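Local coordinates for protein ElaA (Escherichia coli, PDB 5Z6N) that probably transfers an acetyl group from acetyl coenzyme A to an amino group, as a member of the GNAT family of N-acetyltransferases, at residues Q22-V27 and G41-G46; Y36-G41 and I77-V82. All coordinates share one frame; numbering follows the deposited sequence.

Contact 1 (Q22-V27 and G41-G46); sequences QLRCAV and GDDLTG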
ATOM      1  N   GLN B  22      -2.768   3.950  -1.626  1.00 16.34           N
ATOM      2  CA  GLN B  22      -1.878   5.106  -1.659  1.00 16.28           C
ATOM      3  C   GLN B  22      -2.389   6.219  -0.759  1.00 18.03           C
ATOM      4  O   GLN B  22      -1.604   6.907  -0.095  1.00 22.60           O
ATOM      5  CB  GLN B  22      -1.731   5.599  -3.098  1.00 19.15           C
ATOM      6  CG  GLN B  22      -1.349   7.055  -3.247  1.00 18.98           C
ATOM      7  CD  GLN B  22      -1.340   7.503  -4.705  1.00 24.14           C
ATOM      8  OE1 GLN B  22      -0.322   7.407  -5.381  1.00 31.52           O
ATOM      9  NE2 GLN B  22      -2.473   7.987  -5.190  1.00 19.52           N
ATOM     10  N   LEU B  23      -3.706   6.415  -0.727  1.00 22.55           N
ATOM     11  CA  LEU B  23      -4.302   7.400   0.165  1.00 24.06           C
ATOM     12  C   LEU B  23      -4.309   6.913   1.609  1.00 23.70           C
ATOM     13  O   LEU B  23      -4.121   7.715   2.533  1.00 17.75           O
ATOM     14  CB  LEU B  23      -5.713   7.731  -0.329  1.00 24.70           C
ATOM     15  CG  LEU B  23      -6.561   8.854   0.263  1.00 29.15           C
ATOM     16  CD1 LEU B  23      -7.377   8.312   1.410  1.00 28.69           C
ATOM     17  CD2 LEU B  23      -5.711  10.044   0.697  1.00 13.49           C
ATOM     18  N   ARG B  24      -4.493   5.608   1.821  1.00 24.61           N
ATOM     19  CA  ARG B  24      -4.380   5.051   3.166  1.00 23.66           C
ATOM     20  C   ARG B  24      -2.955   5.176   3.686  1.00 28.72           C
ATOM     21  O   ARG B  24      -2.735   5.551   4.844  1.00 30.63           O
ATOM     22  CB  ARG B  24      -4.828   3.589   3.172  1.00 23.37           C
ATOM     23  CG  ARG B  24      -6.317   3.389   3.401  1.00 22.87           C
ATOM     24  CD  ARG B  24      -6.792   2.112   2.743  1.00 11.18           C
ATOM     25  NE  ARG B  24      -6.184   0.931   3.348  1.00 11.22           N
ATOM     26  CZ  ARG B  24      -6.589  -0.314   3.119  1.00 11.26           C
ATOM     27  NH1 ARG B  24      -5.978  -1.330   3.709  1.00 14.80           N
ATOM     28  NH2 ARG B  24      -7.608  -0.543   2.305  1.00 11.25           N
ATOM     29  N   CYS B  25      -1.974   4.853   2.843  1.00 30.46           N
ATOM     30  CA  CYS B  25      -0.577   5.038   3.216  1.00 29.80           C
ATOM     31  C   CYS B  25      -0.290   6.498   3.547  1.00 28.59           C
ATOM     32  O   CYS B  25       0.359   6.807   4.553  1.00 27.88           O
ATOM     33  CB  CYS B  25       0.328   4.551   2.080  1.00 30.36           C
ATOM     34  SG  CYS B  25       2.083   4.455   2.490  1.00 31.61           S
ATOM     35  N   ALA B  26      -0.795   7.411   2.712  1.00 26.63           N
ATOM     36  CA  ALA B  26      -0.514   8.832   2.891  1.00 27.32           C
ATOM     37  C   ALA B  26      -1.059   9.367   4.210  1.00 27.08           C
ATOM     38  O   ALA B  26      -0.539  10.354   4.741  1.00 14.80           O
ATOM     39  CB  ALA B  26      -1.096   9.624   1.723  1.00 24.12           C
ATOM     40  N   VAL B  27      -2.092   8.734   4.757  1.00 25.64           N
ATOM     41  CA  VAL B  27      -2.747   9.252   5.952  1.00 25.23           C
ATOM     42  C   VAL B  27      -2.399   8.490   7.224  1.00 24.76           C
ATOM     43  O   VAL B  27      -2.095   9.096   8.259  1.00 18.66           O
ATOM     44  CB  VAL B  27      -4.278   9.211   5.794  1.00 21.86           C
ATOM     45  CG1 VAL B  27      -4.948   9.472   7.127  1.00 26.84           C
ATOM     46  CG2 VAL B  27      -4.726  10.228   4.754  1.00 18.22           C
ATOM     47  N   GLY B  41      -4.433  -7.680   3.991  1.00 34.83           N
ATOM     48  CA  GLY B  41      -5.145  -8.805   3.410  1.00 33.80           C
ATOM     49  C   GLY B  41      -6.650  -8.627   3.402  1.00 35.09           C
ATOM     50  O   GLY B  41      -7.324  -9.010   2.441  1.00 36.45           O
ATOM     51  N   ASP B  42      -7.181  -8.007   4.457  1.00 35.54           N
ATOM     52  CA  ASP B  42      -8.621  -7.881   4.677  1.00 35.90           C
ATOM     53  C   ASP B  42      -9.370  -7.189   3.542  1.00 30.15           C
ATOM     54  O   ASP B  42     -10.599  -7.066   3.600  1.00 29.43           O
ATOM     55  CB  ASP B  42      -8.882  -7.152   5.997  1.00 38.75           C
ATOM     56  CG  ASP B  42      -8.272  -7.859   7.186  1.00 40.22           C
ATOM     57  OD1 ASP B  42      -7.801  -9.006   7.026  1.00 38.42           O
ATOM     58  OD2 ASP B  42      -8.261  -7.261   8.283  1.00 41.45           O
ATOM     59  N   ASP B  43      -8.663  -6.725   2.516  1.00 30.63           N
ATOM     60  CA  ASP B  43      -9.312  -5.948   1.467  1.00 33.93           C
ATOM     61  C   ASP B  43      -9.926  -6.775   0.345  1.00 32.49           C
ATOM     62  O   ASP B  43     -10.955  -6.376  -0.208  1.00 20.54           O
ATOM     63  CB  ASP B  43      -8.307  -4.953   0.883  1.00 32.13           C
ATOM     64  CG  ASP B  43      -7.854  -3.927   1.902  1.00 30.62           C
ATOM     65  OD1 ASP B  43      -8.663  -3.040   2.246  1.00 34.17           O
ATOM     66  OD2 ASP B  43      -6.695  -4.008   2.358  1.00 20.51           O
ATOM     67  N   LEU B  44      -9.336  -7.916  -0.008  1.00 36.60           N
ATOM     68  CA  LEU B  44      -9.879  -8.706  -1.105  1.00 37.97           C
ATOM     69  C   LEU B  44     -10.212 -10.076  -0.536  1.00 33.07           C
ATOM     70  O   LEU B  44      -9.498 -11.050  -0.801  1.00 27.10           O
ATOM     71  CB  LEU B  44      -8.862  -8.831  -2.235  1.00 42.20           C
ATOM     72  CG  LEU B  44      -8.370  -7.517  -2.823  1.00 40.44           C
ATOM     73  CD1 LEU B  44      -6.888  -7.403  -2.589  1.00 43.73           C
ATOM     74  CD2 LEU B  44      -8.698  -7.453  -4.296  1.00 37.43           C
ATOM     75  N   THR B  45     -11.296 -10.171   0.230  1.00 31.82           N
ATOM     76  CA  THR B  45     -11.735 -11.460   0.739  1.00 29.59           C
ATOM     77  C   THR B  45     -13.169 -11.286   1.219  1.00 30.02           C
ATOM     78  O   THR B  45     -13.569 -10.203   1.661  1.00 20.33           O
ATOM     79  CB  THR B  45     -10.873 -12.102   1.836  1.00 29.67           C
ATOM     80  OG1 THR B  45     -11.189 -13.499   1.938  1.00 35.49           O
ATOM     81  CG2 THR B  45     -11.112 -11.435   3.178  1.00 28.40           C
ATOM     82  N   GLY B  46     -13.942 -12.368   1.100  1.00 32.76           N
ATOM     83  CA  GLY B  46     -15.293 -12.442   1.622  1.00 26.09           C
ATOM     84  C   GLY B  46     -16.292 -11.527   0.951  1.00 28.64           C
ATOM     85  O   GLY B  46     -16.270 -11.360  -0.273  1.00 29.94           O
TER
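Arg24 and Asp43 reach toward each other from opposite directions and meet in an end-on, two-nitrogen salt bridge. NH2 of Arg24 donates to OD1 of Asp43 at 2.7 Å along a fairly straight bond (164°), while NH1 of Arg24 reaches OD2 of Asp43 at 3.1 Å. Both oxygens lie near the plane of the guanidinium, yet the two flat groups are turned 42° apart. OD2 is met on its syn side, close to the carboxylate plane, whereas the twist leaves OD1 met from above that plane. The reach is long: the CA atoms of Arg24 and Asp43 are 12.2 Å apart, a span suited to arginine, whose chain leaves helix 14-31 and bends at CG-CD (chi3 65°) to bring both terminal nitrogens to the acid.

On the other side, Asp43 sits in the type I turn from Gly41 to Leu44. Gly41 starts that turn with a positive phi at which a side chain would collide with the preceding carbonyl oxygen. A second shell holds the pair in place: Arg64 also binds OD1 of Asp43, Tyr18 of the second subunit hydrogen-bonds to OD2, and NE of Arg24 is held by Asp38. With a leucine here instead of Arg24, Asp43 would probably lose both bonds from the helix, keeping Arg64, and Asp38 its bond from NE. Both residues are buried, so the bridge pairs opposite charges where water could offer little compensation, and through Tyr18 it also carries the acid into the dimer interface.

Contact 2 (Y36-G41 and I77-V82); sequences YQDIDG and IGRVIV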
ATOM      1  N   TYR B  36       3.445   0.804  10.080  1.00 31.77           N
ATOM      2  CA  TYR B  36       2.618  -0.342  10.436  1.00 34.78           C
ATOM      3  C   TYR B  36       2.226  -0.992   9.112  1.00 35.24           C
ATOM      4  O   TYR B  36       2.538  -0.488   8.029  1.00 32.88           O
ATOM      5  CB  TYR B  36       1.392  -0.094  11.331  1.00 34.70           C
ATOM      6  CG  TYR B  36       0.131   0.323  10.603  1.00 32.91           C
ATOM      7  CD1 TYR B  36      -0.008   1.604  10.084  1.00 37.00           C
ATOM      8  CD2 TYR B  36      -0.931  -0.563  10.451  1.00 29.50           C
ATOM      9  CE1 TYR B  36      -1.169   1.988   9.420  1.00 34.74           C
ATOM     10  CE2 TYR B  36      -2.091  -0.189   9.791  1.00 27.97           C
ATOM     11  CZ  TYR B  36      -2.206   1.087   9.278  1.00 27.11           C
ATOM     12  OH  TYR B  36      -3.358   1.460   8.622  1.00 22.45           O
ATOM     13  N   GLN B  37       1.541  -2.134   9.209  1.00 37.88           N
ATOM     14  CA  GLN B  37       1.144  -2.917   8.036  1.00 35.83           C
ATOM     15  C   GLN B  37      -0.269  -2.514   7.621  1.00 26.27           C
ATOM     16  O   GLN B  37      -1.268  -3.131   7.997  1.00 19.98           O
ATOM     17  CB  GLN B  37       1.239  -4.409   8.339  1.00 33.34           C
ATOM     18  CG  GLN B  37       1.031  -5.308   7.135  1.00 35.63           C
ATOM     19  CD  GLN B  37       2.219  -5.306   6.194  1.00 36.59           C
ATOM     20  OE1 GLN B  37       3.367  -5.437   6.624  1.00 41.38           O
ATOM     21  NE2 GLN B  37       1.949  -5.162   4.899  1.00 28.28           N
ATOM     22  N   ASP B  38      -0.345  -1.454   6.814  1.00 26.19           N
ATOM     23  CA  ASP B  38      -1.645  -0.968   6.355  1.00 30.22           C
ATOM     24  C   ASP B  38      -2.319  -1.958   5.413  1.00 27.11           C
ATOM     25  O   ASP B  38      -3.552  -2.038   5.372  1.00 16.53           O
ATOM     26  CB  ASP B  38      -1.487   0.389   5.670  1.00 26.28           C
ATOM     27  CG  ASP B  38      -2.750   0.826   4.956  1.00 25.63           C
ATOM     28  OD1 ASP B  38      -3.810   0.878   5.612  1.00 24.18           O
ATOM     29  OD2 ASP B  38      -2.686   1.099   3.737  1.00 24.42           O
ATOM     30  N   ILE B  39      -1.531  -2.713   4.658  1.00 26.39           N
ATOM     31  CA  ILE B  39      -2.045  -3.636   3.650  1.00 23.14           C
ATOM     32  C   ILE B  39      -2.023  -5.019   4.297  1.00 28.26           C
ATOM     33  O   ILE B  39      -1.019  -5.733   4.270  1.00 26.19           O
ATOM     34  CB  ILE B  39      -1.228  -3.565   2.362  1.00 21.30           C
ATOM     35  CG1 ILE B  39      -1.335  -2.160   1.763  1.00 19.06           C
ATOM     36  CG2 ILE B  39      -1.693  -4.591   1.363  1.00 18.72           C
ATOM     37  CD1 ILE B  39      -0.133  -1.743   0.945  1.00 14.07           C
ATOM     38  N   ASP B  40      -3.155  -5.401   4.893  1.00 30.28           N
ATOM     39  CA  ASP B  40      -3.217  -6.540   5.798  1.00 29.07           C
ATOM     40  C   ASP B  40      -3.939  -7.752   5.224  1.00 33.23           C
ATOM     41  O   ASP B  40      -4.057  -8.766   5.921  1.00 36.79           O
ATOM     42  CB  ASP B  40      -3.889  -6.127   7.113  1.00 24.99           C
ATOM     43  CG  ASP B  40      -5.260  -5.502   6.902  1.00 22.02           C
ATOM     44  OD1 ASP B  40      -5.783  -5.549   5.768  1.00 20.96           O
ATOM     45  OD2 ASP B  40      -5.820  -4.963   7.878  1.00 20.28           O
ATOM     46  N   GLY B  41      -4.433  -7.680   3.991  1.00 34.83           N
ATOM     47  CA  GLY B  41      -5.145  -8.805   3.410  1.00 33.80           C
ATOM     48  C   GLY B  41      -6.650  -8.627   3.402  1.00 35.09           C
ATOM     49  O   GLY B  41      -7.324  -9.010   2.441  1.00 36.45           O
ATOM     50  N   ILE B  77     -16.492  -1.105  10.530  1.00 29.07           N
ATOM     51  CA  ILE B  77     -16.091   0.033   9.713  1.00 25.15           C
ATOM     52  C   ILE B  77     -14.693   0.450  10.145  1.00 22.49           C
ATOM     53  O   ILE B  77     -14.385   0.462  11.343  1.00 20.94           O
ATOM     54  CB  ILE B  77     -17.079   1.209   9.841  1.00 19.36           C
ATOM     55  CG1 ILE B  77     -18.457   0.821   9.316  1.00 14.70           C
ATOM     56  CG2 ILE B  77     -16.567   2.433   9.099  1.00 22.40           C
ATOM     57  CD1 ILE B  77     -19.460   1.948   9.403  1.00 19.10           C
ATOM     58  N   GLY B  78     -13.844   0.773   9.176  1.00 22.19           N
ATOM     59  CA  GLY B  78     -12.491   1.194   9.488  1.00 20.61           C
ATOM     60  C   GLY B  78     -11.857   1.883   8.301  1.00 24.19           C
ATOM     61  O   GLY B  78     -12.431   1.941   7.208  1.00 29.47           O
ATOM     62  N   ARG B  79     -10.649   2.407   8.539  1.00 23.81           N
ATOM     63  CA  ARG B  79      -9.854   3.121   7.532  1.00 27.86           C
ATOM     64  C   ARG B  79     -10.530   4.417   7.083  1.00 25.27           C
ATOM     65  O   ARG B  79     -10.361   4.856   5.941  1.00 24.31           O
ATOM     66  CB  ARG B  79      -9.548   2.230   6.322  1.00 27.59           C
ATOM     67  CG  ARG B  79      -8.764   0.977   6.639  1.00 28.37           C
ATOM     68  CD  ARG B  79      -7.531   1.295   7.467  1.00 28.55           C
ATOM     69  NE  ARG B  79      -6.418   0.407   7.161  1.00 26.88           N
ATOM     70  CZ  ARG B  79      -6.208  -0.750   7.782  1.00 19.68           C
ATOM     71  NH1 ARG B  79      -5.171  -1.503   7.453  1.00 18.15           N
ATOM     72  NH2 ARG B  79      -7.045  -1.175   8.715  1.00 16.97           N
ATOM     73  N   VAL B  80     -11.279   5.053   7.983  1.00 21.77           N
ATOM     74  CA  VAL B  80     -12.097   6.208   7.625  1.00 28.86           C
ATOM     75  C   VAL B  80     -11.192   7.396   7.322  1.00 25.42           C
ATOM     76  O   VAL B  80     -10.412   7.831   8.179  1.00 19.84           O
ATOM     77  CB  VAL B  80     -13.090   6.535   8.748  1.00 28.30           C
ATOM     78  CG1 VAL B  80     -13.928   7.758   8.383  1.00 20.08           C
ATOM     79  CG2 VAL B  80     -13.970   5.315   9.045  1.00 23.47           C
ATOM     80  N   ILE B  81     -11.289   7.928   6.101  1.00 26.00           N
ATOM     81  CA  ILE B  81     -10.398   8.991   5.648  1.00 29.48           C
ATOM     82  C   ILE B  81     -11.175  10.088   4.940  1.00 28.61           C
ATOM     83  O   ILE B  81     -12.111   9.818   4.180  1.00 30.04           O
ATOM     84  CB  ILE B  81      -9.295   8.471   4.701  1.00 27.51           C
ATOM     85  CG1 ILE B  81      -8.518   7.323   5.337  1.00 21.98           C
ATOM     86  CG2 ILE B  81      -8.347   9.600   4.343  1.00 13.29           C
ATOM     87  CD1 ILE B  81      -7.487   6.726   4.419  1.00 17.92           C
ATOM     88  N   VAL B  82     -10.773  11.330   5.200  1.00 27.88           N
ATOM     89  CA  VAL B  82     -10.976  12.460   4.307  1.00 26.88           C
ATOM     90  C   VAL B  82      -9.602  13.033   3.990  1.00 32.07           C
ATOM     91  O   VAL B  82      -8.756  13.160   4.883  1.00 30.38           O
ATOM     92  CB  VAL B  82     -11.886  13.537   4.932  1.00 26.81           C
ATOM     93  CG1 VAL B  82     -11.925  14.772   4.048  1.00 25.97           C
ATOM     94  CG2 VAL B  82     -13.284  12.987   5.169  1.00 21.84           C
TER
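Asp38 receives Arg79 from strand 75-82, the strand of this GNAT fold that carries a beta bulge: Arg79 has a positive phi (65°), and the strand gains one residue on its neighbour between the pairings of Gly78 with Arg64 and Ile81 with Tyr62. The bulged residue directs its side chain toward loop 36-41. The close part of the contact is a side-on grip. NE of Arg79 donates to OD1 of Asp38 at 3.1 Å, approaching nearly head-on to the carboxylate oxygen, and NH1 of Arg79 bonds to the backbone O of Asp38 at 2.7 Å, though less straight (136°). A weak third bond joins the same NH1 to OD1 of Asp38. Aspartate suits this buried place because its short side chain, with CG swung anti to the backbone N (chi1 170°), lets carboxylate and carbonyl serve one guanidinium together; Arg24 shares OD1.

The other side is looser and, since Tyr36, Asp40 and Arg79 are all partly exposed, nearer to solvent. Asp40 forms only a stretched salt bridge, OD2 to NH1 of Arg79 at 3.5 Å, with its carboxylate steeply inclined to the guanidinium; its stronger partner is Arg64. Within the loop, the side chain of Gln37 leaves the backbone pointing away from the strand, and its NE2 donates to the O of Ile39 at 3.1 Å and also to Gln22 of the second subunit. Tyr36 approaches from the opposite direction to Arg79, its ring packed on Phe28 of helix 14-31, and sets its OH over one face of the guanidinium, 3.6 Å from NE of Arg79.

From the N terminus, the chain forms strand 3-8 and then helix 14-31, which supplies residues 22-27, and next enters the long loop that leads to strand 49-54. Contact 1 closes this loop back onto the helix through residues 41-46. Contact 2 begins inside that closed loop, at 36-41, and is completed only after two more strands, at 77-82, so the two contacts cross rather than nest. They share Gly41. They also touch directly, through Arg24 and Asp38, and Leu23 packs on Ile81. Helix, loop and sheet are thus joined, beside the second subunit.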